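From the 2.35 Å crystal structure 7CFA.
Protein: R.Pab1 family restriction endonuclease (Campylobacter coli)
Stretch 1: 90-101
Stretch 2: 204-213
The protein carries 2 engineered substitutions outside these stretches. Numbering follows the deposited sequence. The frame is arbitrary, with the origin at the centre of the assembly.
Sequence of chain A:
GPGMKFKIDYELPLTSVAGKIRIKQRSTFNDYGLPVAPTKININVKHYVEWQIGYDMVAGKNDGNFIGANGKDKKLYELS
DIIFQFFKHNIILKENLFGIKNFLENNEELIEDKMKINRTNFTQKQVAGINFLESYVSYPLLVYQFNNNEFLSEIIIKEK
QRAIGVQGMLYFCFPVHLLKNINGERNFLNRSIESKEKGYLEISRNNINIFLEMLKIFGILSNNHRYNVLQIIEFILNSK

Stretch 1 (90-101) NIILKENLFGIK
Stretch 2 204-213: SRNNINIFLE

The two stretches belong to one chain, and their touching residues lie at least 112 positions apart in sequence. Stretch 1 begins as a loop and enters a helix at Lys-94 that runs through Lys-101 and beyond, with Leu-93 at the N-cap position. Stretch 2 leads into a helix that is established by Asn-209 and continues past Glu-213. The helix axes run in nearly the same direction, with a signed crossing angle of -23° and a closest approach of 11.5 Å. Three CA-CA pairs fix the register: Ile-91 to Arg-205 at 6.5 Å, Ile-92 to Ile-208 at 7.8 Å and Leu-97 to Leu-212 at 8.1 Å.

Before its helix, stretch 1 has phi/psi of -96/-41 at Ile-91, -85/125 at Ile-92 and -72/148 at Leu-93; from Lys-94 onward the values are helical. Bonds from Phe-98 N to Lys-94 O and from Gly-99 N to Glu-95 O, both 2.9 Å, carry the first turns. In stretch 2, Ser-204 is extended (-150/-172) and Asn-207 lies at -141/15. The turn is held by Asn-207 N to Ser-204 O at 3.1 Å and, from the side chain, by Ser-204 N to Asn-207 OD1 at 2.8 Å with an N-H...acceptor angle of 169°. Asn-207 adopts chi1 60° (p) and chi2 14°, which places OD1 over that amide. Ser-204 has chi1 70° (p), and its OG accepts a weak bond from Asn-206 N at 3.4 Å.

No hydrogen bond crosses between the stretches; the 357 Å² buried on both sides together is packed mainly by aliphatic groups. Leu-212 is the center of this packing, with 100 Å² covered. Its CA-to-CB bond points toward stretch 1, and its mt rotamer (chi1 -76°, chi2 174°) sends CD2 to within 3.9 Å of Ile-92 CD1 and likewise 3.9 Å of Leu-97 CD2. The other methyl, CD1, lies 4.2 Å from Asn-96 CB.

Ile-92 and Leu-97 both have CA-to-CB bonds directed sideways, yet their ends come nearer. In Ile-92, chi1 -65° (m) and chi2 -179° (t) extend the chain to CD1, the methyl that makes the contact. Leu-97 has the same wells (-64°/179°), but there chi2 places CD1 trans, and it is the other methyl, CD2, that meets Leu-212. Ile-92 CD1 also meets Ile-208 CG1 at 3.7 Å. One turn beyond Asn-96, Ile-100 points toward stretch 2, and its mt rotamer (-57°/179°) carries CD1 to 3.6 Å from Leu-212 O and 4.2 Å from Leu-212 CD2, so this methyl packs against backbone as well as side chain.

Ile-208 differs from the other isoleucines, having chi1 -177° (t) and chi2 57° (p). Its CG1 reaches Ile-92 while CG2 lies 4.2 Å from Ile-91 CG2. Ile-91, also mt (-66°/-171°), points toward stretch 2 and sets the same CG2 4.0 Å from Arg-205 CB. Arg-205 begins with chi1 59° (p) and then runs fully extended; its end leads away, leaving the near aliphatic part to make the contact.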

ATOM      1  N   ASN A  90     -19.388  35.052   1.562  1.00 54.57           N
ATOM      2  CA  ASN A  90     -19.031  35.958   2.658  1.00 56.94           C
ATOM      3  C   ASN A  90     -19.109  35.295   4.029  1.00 56.54           C
ATOM      4  O   ASN A  90     -19.434  35.944   5.023  1.00 57.39           O
ATOM      5  CB  ASN A  90     -19.902  37.217   2.645  1.00 54.38           C
ATOM      6  CG  ASN A  90     -19.483  38.210   1.582  1.00 57.63           C
ATOM      7  OD1 ASN A  90     -18.299  38.506   1.421  1.00 67.14           O
ATOM      8  ND2 ASN A  90     -20.458  38.734   0.851  1.00 61.09           N
ATOM      9  N   ILE A  91     -18.812  34.005   4.117  1.00 61.12           N
ATOM     10  CA  ILE A  91     -18.731  33.327   5.404  1.00 55.69           C
ATOM     11  C   ILE A  91     -17.296  33.257   5.909  1.00 54.78           C
ATOM     12  O   ILE A  91     -17.043  33.476   7.095  1.00 54.98           O
ATOM     13  CB  ILE A  91     -19.365  31.923   5.314  1.00 60.28           C
ATOM     14  CG1 ILE A  91     -20.870  32.034   5.051  1.00 72.28           C
ATOM     15  CG2 ILE A  91     -19.102  31.123   6.584  1.00 55.35           C
ATOM     16  CD1 ILE A  91     -21.608  30.719   5.155  1.00 77.25           C
ATOM     17  N   ILE A  92     -16.350  32.988   5.021  1.00 59.16           N
ATOM     18  CA  ILE A  92     -14.937  32.956   5.367  1.00 59.81           C
ATOM     19  C   ILE A  92     -14.380  34.370   5.298  1.00 60.47           C
ATOM     20  O   ILE A  92     -14.501  35.045   4.270  1.00 61.96           O
ATOM     21  CB  ILE A  92     -14.171  32.013   4.426  1.00 51.85           C
ATOM     22  CG1 ILE A  92     -14.643  30.568   4.608  1.00 47.83           C
ATOM     23  CG2 ILE A  92     -12.670  32.139   4.645  1.00 45.50           C
ATOM     24  CD1 ILE A  92     -13.907  29.577   3.734  1.00 44.93           C
ATOM     25  N   LEU A  93     -13.771  34.818   6.390  1.00 59.37           N
ATOM     26  CA  LEU A  93     -13.170  36.142   6.433  1.00 58.99           C
ATOM     27  C   LEU A  93     -11.896  36.184   5.594  1.00 51.04           C
ATOM     28  O   LEU A  93     -11.169  35.195   5.480  1.00 54.20           O
ATOM     29  CB  LEU A  93     -12.845  36.536   7.874  1.00 58.19           C
ATOM     30  CG  LEU A  93     -13.987  36.504   8.887  1.00 63.62           C
ATOM     31  CD1 LEU A  93     -13.470  36.777  10.295  1.00 65.49           C
ATOM     32  CD2 LEU A  93     -15.054  37.510   8.506  1.00 64.80           C
ATOM     33  N   LYS A  94     -11.624  37.354   5.010  1.00 54.43           N
ATOM     34  CA  LYS A  94     -10.377  37.533   4.273  1.00 53.76           C
ATOM     35  C   LYS A  94      -9.169  37.393   5.188  1.00 55.82           C
ATOM     36  O   LYS A  94      -8.121  36.894   4.763  1.00 61.12           O
ATOM     37  CB  LYS A  94     -10.359  38.897   3.577  1.00 63.69           C
ATOM     38  CG  LYS A  94     -11.449  39.082   2.532  1.00 67.97           C
ATOM     39  CD  LYS A  94     -11.446  40.495   1.967  1.00 71.12           C
ATOM     40  CE  LYS A  94     -12.570  40.684   0.960  1.00 74.86           C
ATOM     41  NZ  LYS A  94     -12.652  42.088   0.469  1.00 81.58           N
ATOM     42  N   GLU A  95      -9.303  37.818   6.448  1.00 52.81           N
ATOM     43  CA  GLU A  95      -8.212  37.692   7.410  1.00 56.44           C
ATOM     44  C   GLU A  95      -7.861  36.234   7.679  1.00 55.95           C
ATOM     45  O   GLU A  95      -6.709  35.925   8.008  1.00 64.53           O
ATOM     46  CB  GLU A  95      -8.583  38.391   8.720  1.00 64.17           C
ATOM     47  CG  GLU A  95      -8.771  39.901   8.611  1.00 79.49           C
ATOM     48  CD  GLU A  95     -10.103  40.298   7.997  1.00 87.37           C
ATOM     49  OE1 GLU A  95     -10.920  39.403   7.694  1.00 87.13           O
ATOM     50  OE2 GLU A  95     -10.331  41.513   7.816  1.00 90.99           O
ATOM     51  N   ASN A  96      -8.837  35.333   7.566  1.00 59.29           N
ATOM     52  CA  ASN A  96      -8.554  33.911   7.732  1.00 57.91           C
ATOM     53  C   ASN A  96      -7.630  33.413   6.629  1.00 55.89           C
ATOM     54  O   ASN A  96      -6.647  32.710   6.898  1.00 59.72           O
ATOM     55  CB  ASN A  96      -9.856  33.109   7.743  1.00 67.17           C
ATOM     56  CG  ASN A  96     -10.755  33.471   8.911  1.00 83.14           C
ATOM     57  OD1 ASN A  96     -10.290  33.963   9.938  1.00 83.87           O
ATOM     58  ND2 ASN A  96     -12.052  33.223   8.759  1.00 89.35           N
ATOM     59  N   LEU A  97      -7.928  33.770   5.378  1.00 46.12           N
ATOM     60  CA  LEU A  97      -7.069  33.360   4.275  1.00 52.16           C
ATOM     61  C   LEU A  97      -5.714  34.049   4.336  1.00 63.48           C
ATOM     62  O   LEU A  97      -4.695  33.433   4.004  1.00 62.85           O
ATOM     63  CB  LEU A  97      -7.760  33.643   2.943  1.00 48.79           C
ATOM     64  CG  LEU A  97      -9.052  32.863   2.685  1.00 51.75           C
ATOM     65  CD1 LEU A  97      -9.658  33.255   1.349  1.00 52.26           C
ATOM     66  CD2 LEU A  97      -8.797  31.361   2.739  1.00 46.67           C
ATOM     67  N   PHE A  98      -5.677  35.315   4.763  1.00 67.92           N
ATOM     68  CA  PHE A  98      -4.400  36.007   4.898  1.00 64.24           C
ATOM     69  C   PHE A  98      -3.546  35.380   5.991  1.00 62.18           C
ATOM     70  O   PHE A  98      -2.324  35.269   5.844  1.00 62.73           O
ATOM     71  CB  PHE A  98      -4.628  37.493   5.181  1.00 64.02           C
ATOM     72  CG  PHE A  98      -4.877  38.312   3.947  1.00 69.85           C
ATOM     73  CD1 PHE A  98      -6.110  38.905   3.729  1.00 72.04           C
ATOM     74  CD2 PHE A  98      -3.880  38.485   3.002  1.00 78.71           C
ATOM     75  CE1 PHE A  98      -6.343  39.657   2.594  1.00 75.48           C
ATOM     76  CE2 PHE A  98      -4.106  39.236   1.863  1.00 82.60           C
ATOM     77  CZ  PHE A  98      -5.340  39.822   1.659  1.00 79.00           C
ATOM     78  N   GLY A  99      -4.172  34.964   7.095  1.00 58.31           N
ATOM     79  CA  GLY A  99      -3.423  34.305   8.153  1.00 50.30           C
ATOM     80  C   GLY A  99      -2.800  33.000   7.697  1.00 59.64           C
ATOM     81  O   GLY A  99      -1.669  32.677   8.069  1.00 59.80           O
ATOM     82  N   ILE A 100      -3.527  32.233   6.883  1.00 50.74           N
ATOM     83  CA  ILE A 100      -2.958  31.013   6.323  1.00 54.29           C
ATOM     84  C   ILE A 100      -1.859  31.353   5.324  1.00 55.55           C
ATOM     85  O   ILE A 100      -0.832  30.668   5.252  1.00 57.55           O
ATOM     86  CB  ILE A 100      -4.061  30.148   5.684  1.00 49.14           C
ATOM     87  CG1 ILE A 100      -5.152  29.832   6.707  1.00 51.51           C
ATOM     88  CG2 ILE A 100      -3.478  28.857   5.130  1.00 46.81           C
ATOM     89  CD1 ILE A 100      -6.287  28.998   6.149  1.00 46.64           C
ATOM     90  N   LYS A 101      -2.051  32.422   4.549  1.00 54.03           N
ATOM     91  CA  LYS A 101      -1.047  32.824   3.569  1.00 58.63           C
ATOM     92  C   LYS A 101       0.262  33.210   4.248  1.00 63.29           C
ATOM     93  O   LYS A 101       1.338  32.740   3.861  1.00 66.49           O
ATOM     94  CB  LYS A 101      -1.579  33.981   2.721  1.00 59.85           C
ATOM     95  CG  LYS A 101      -0.588  34.518   1.702  1.00 58.88           C
ATOM     96  CD  LYS A 101      -1.183  35.679   0.922  1.00 67.55           C
ATOM     97  CE  LYS A 101      -0.166  36.289  -0.029  1.00 71.38           C
ATOM     98  NZ  LYS A 101      -0.743  37.429  -0.792  1.00 78.09           N
ATOM     99  N   SER A 204     -21.229  24.024   6.706  1.00 48.45           N
ATOM    100  CA  SER A 204     -21.842  25.323   6.952  1.00 53.08           C
ATOM    101  C   SER A 204     -20.878  26.169   7.773  1.00 52.53           C
ATOM    102  O   SER A 204     -19.727  25.787   8.004  1.00 50.89           O
ATOM    103  CB  SER A 204     -23.194  25.162   7.657  1.00 53.04           C
ATOM    104  OG  SER A 204     -23.020  24.724   8.993  1.00 55.43           O
ATOM    105  N   ARG A 205     -21.363  27.329   8.221  1.00 50.94           N
ATOM    106  CA  ARG A 205     -20.563  28.218   9.054  1.00 57.20           C
ATOM    107  C   ARG A 205     -20.102  27.551  10.344  1.00 57.26           C
ATOM    108  O   ARG A 205     -19.094  27.975  10.920  1.00 65.47           O
ATOM    109  CB  ARG A 205     -21.363  29.479   9.381  1.00 62.04           C
ATOM    110  CG  ARG A 205     -22.670  29.197  10.109  1.00 66.74           C
ATOM    111  CD  ARG A 205     -23.420  30.477  10.430  1.00 81.70           C
ATOM    112  NE  ARG A 205     -24.700  30.207  11.075  1.00 90.47           N
ATOM    113  CZ  ARG A 205     -25.546  31.149  11.477  1.00 95.24           C
ATOM    114  NH1 ARG A 205     -25.246  32.429  11.302  1.00 92.61           N
ATOM    115  NH2 ARG A 205     -26.691  30.814  12.056  1.00101.45           N
ATOM    116  N   ASN A 206     -20.811  26.522  10.809  1.00 53.08           N
ATOM    117  CA  ASN A 206     -20.468  25.869  12.065  1.00 56.01           C
ATOM    118  C   ASN A 206     -19.274  24.933  11.951  1.00 51.66           C
ATOM    119  O   ASN A 206     -18.716  24.546  12.984  1.00 54.70           O
ATOM    120  CB  ASN A 206     -21.674  25.091  12.600  1.00 61.85           C
ATOM    121  CG  ASN A 206     -22.861  25.985  12.895  1.00 70.81           C
ATOM    122  OD1 ASN A 206     -22.701  27.146  13.273  1.00 66.79           O
ATOM    123  ND2 ASN A 206     -24.061  25.447  12.724  1.00 81.36           N
ATOM    124  N   ASN A 207     -18.863  24.559  10.736  1.00 42.70           N
ATOM    125  CA  ASN A 207     -17.743  23.637  10.592  1.00 41.70           C
ATOM    126  C   ASN A 207     -16.831  23.994   9.421  1.00 42.38           C
ATOM    127  O   ASN A 207     -16.018  23.157   9.009  1.00 50.97           O
ATOM    128  CB  ASN A 207     -18.241  22.190  10.436  1.00 48.76           C
ATOM    129  CG  ASN A 207     -19.141  21.998   9.221  1.00 53.06           C
ATOM    130  OD1 ASN A 207     -19.215  22.852   8.336  1.00 54.86           O
ATOM    131  ND2 ASN A 207     -19.826  20.862   9.174  1.00 45.74           N
ATOM    132  N   ILE A 208     -16.944  25.205   8.871  1.00 42.37           N
ATOM    133  CA  ILE A 208     -16.132  25.562   7.712  1.00 39.90           C
ATOM    134  C   ILE A 208     -14.660  25.676   8.090  1.00 39.35           C
ATOM    135  O   ILE A 208     -13.779  25.390   7.269  1.00 42.56           O
ATOM    136  CB  ILE A 208     -16.657  26.861   7.065  1.00 51.55           C
ATOM    137  CG1 ILE A 208     -15.860  27.200   5.803  1.00 45.07           C
ATOM    138  CG2 ILE A 208     -16.613  28.019   8.054  1.00 51.48           C
ATOM    139  CD1 ILE A 208     -15.868  26.102   4.757  1.00 46.42           C
ATOM    140  N   ASN A 209     -14.361  26.071   9.331  1.00 39.89           N
ATOM    141  CA  ASN A 209     -12.968  26.231   9.737  1.00 60.50           C
ATOM    142  C   ASN A 209     -12.210  24.910   9.755  1.00 54.11           C
ATOM    143  O   ASN A 209     -10.975  24.920   9.722  1.00 52.18           O
ATOM    144  CB  ASN A 209     -12.888  26.902  11.107  1.00 64.03           C
ATOM    145  CG  ASN A 209     -13.040  28.407  11.022  1.00 84.40           C
ATOM    146  OD1 ASN A 209     -12.064  29.129  10.817  1.00 93.95           O
ATOM    147  ND2 ASN A 209     -14.268  28.889  11.169  1.00 92.44           N
ATOM    148  N   ILE A 210     -12.919  23.780   9.808  1.00 48.59           N
ATOM    149  CA  ILE A 210     -12.266  22.486   9.641  1.00 49.36           C
ATOM    150  C   ILE A 210     -11.600  22.404   8.275  1.00 52.31           C
ATOM    151  O   ILE A 210     -10.459  21.945   8.145  1.00 42.14           O
ATOM    152  CB  ILE A 210     -13.283  21.349   9.841  1.00 52.91           C
ATOM    153  CG1 ILE A 210     -13.781  21.340  11.286  1.00 46.93           C
ATOM    154  CG2 ILE A 210     -12.672  20.007   9.456  1.00 57.13           C
ATOM    155  CD1 ILE A 210     -14.907  20.375  11.527  1.00 62.01           C
ATOM    156  N   PHE A 211     -12.296  22.859   7.235  1.00 40.84           N
ATOM    157  CA  PHE A 211     -11.727  22.814   5.894  1.00 41.67           C
ATOM    158  C   PHE A 211     -10.632  23.857   5.716  1.00 41.37           C
ATOM    159  O   PHE A 211      -9.695  23.639   4.939  1.00 46.96           O
ATOM    160  CB  PHE A 211     -12.844  22.974   4.858  1.00 40.77           C
ATOM    161  CG  PHE A 211     -13.883  21.888   4.938  1.00 43.06           C
ATOM    162  CD1 PHE A 211     -14.954  22.002   5.812  1.00 48.35           C
ATOM    163  CD2 PHE A 211     -13.772  20.742   4.165  1.00 40.11           C
ATOM    164  CE1 PHE A 211     -15.901  21.000   5.904  1.00 50.15           C
ATOM    165  CE2 PHE A 211     -14.719  19.738   4.253  1.00 43.84           C
ATOM    166  CZ  PHE A 211     -15.782  19.867   5.125  1.00 49.39           C
ATOM    167  N   LEU A 212     -10.716  24.980   6.436  1.00 43.28           N
ATOM    168  CA  LEU A 212      -9.632  25.959   6.401  1.00 45.53           C
ATOM    169  C   LEU A 212      -8.370  25.414   7.058  1.00 44.52           C
ATOM    170  O   LEU A 212      -7.263  25.604   6.541  1.00 46.20           O
ATOM    171  CB  LEU A 212     -10.065  27.257   7.081  1.00 46.66           C
ATOM    172  CG  LEU A 212     -11.012  28.161   6.291  1.00 52.27           C
ATOM    173  CD1 LEU A 212     -11.472  29.327   7.149  1.00 54.05           C
ATOM    174  CD2 LEU A 212     -10.333  28.663   5.026  1.00 51.68           C
ATOM    175  N   GLU A 213      -8.513  24.738   8.202  1.00 45.20           N
ATOM    176  CA  GLU A 213      -7.355  24.115   8.835  1.00 47.34           C
ATOM    177  C   GLU A 213      -6.784  22.994   7.975  1.00 44.55           C
ATOM    178  O   GLU A 213      -5.576  22.740   8.013  1.00 49.17           O
ATOM    179  CB  GLU A 213      -7.729  23.584  10.220  1.00 43.45           C
ATOM    180  CG  GLU A 213      -8.046  24.675  11.229  1.00 52.78           C
ATOM    181  CD  GLU A 213      -8.268  24.137  12.630  1.00 62.87           C
ATOM    182  OE1 GLU A 213      -8.133  22.912  12.835  1.00 65.13           O
ATOM    183  OE2 GLU A 213      -8.578  24.944  13.531  1.00 77.18           O
TER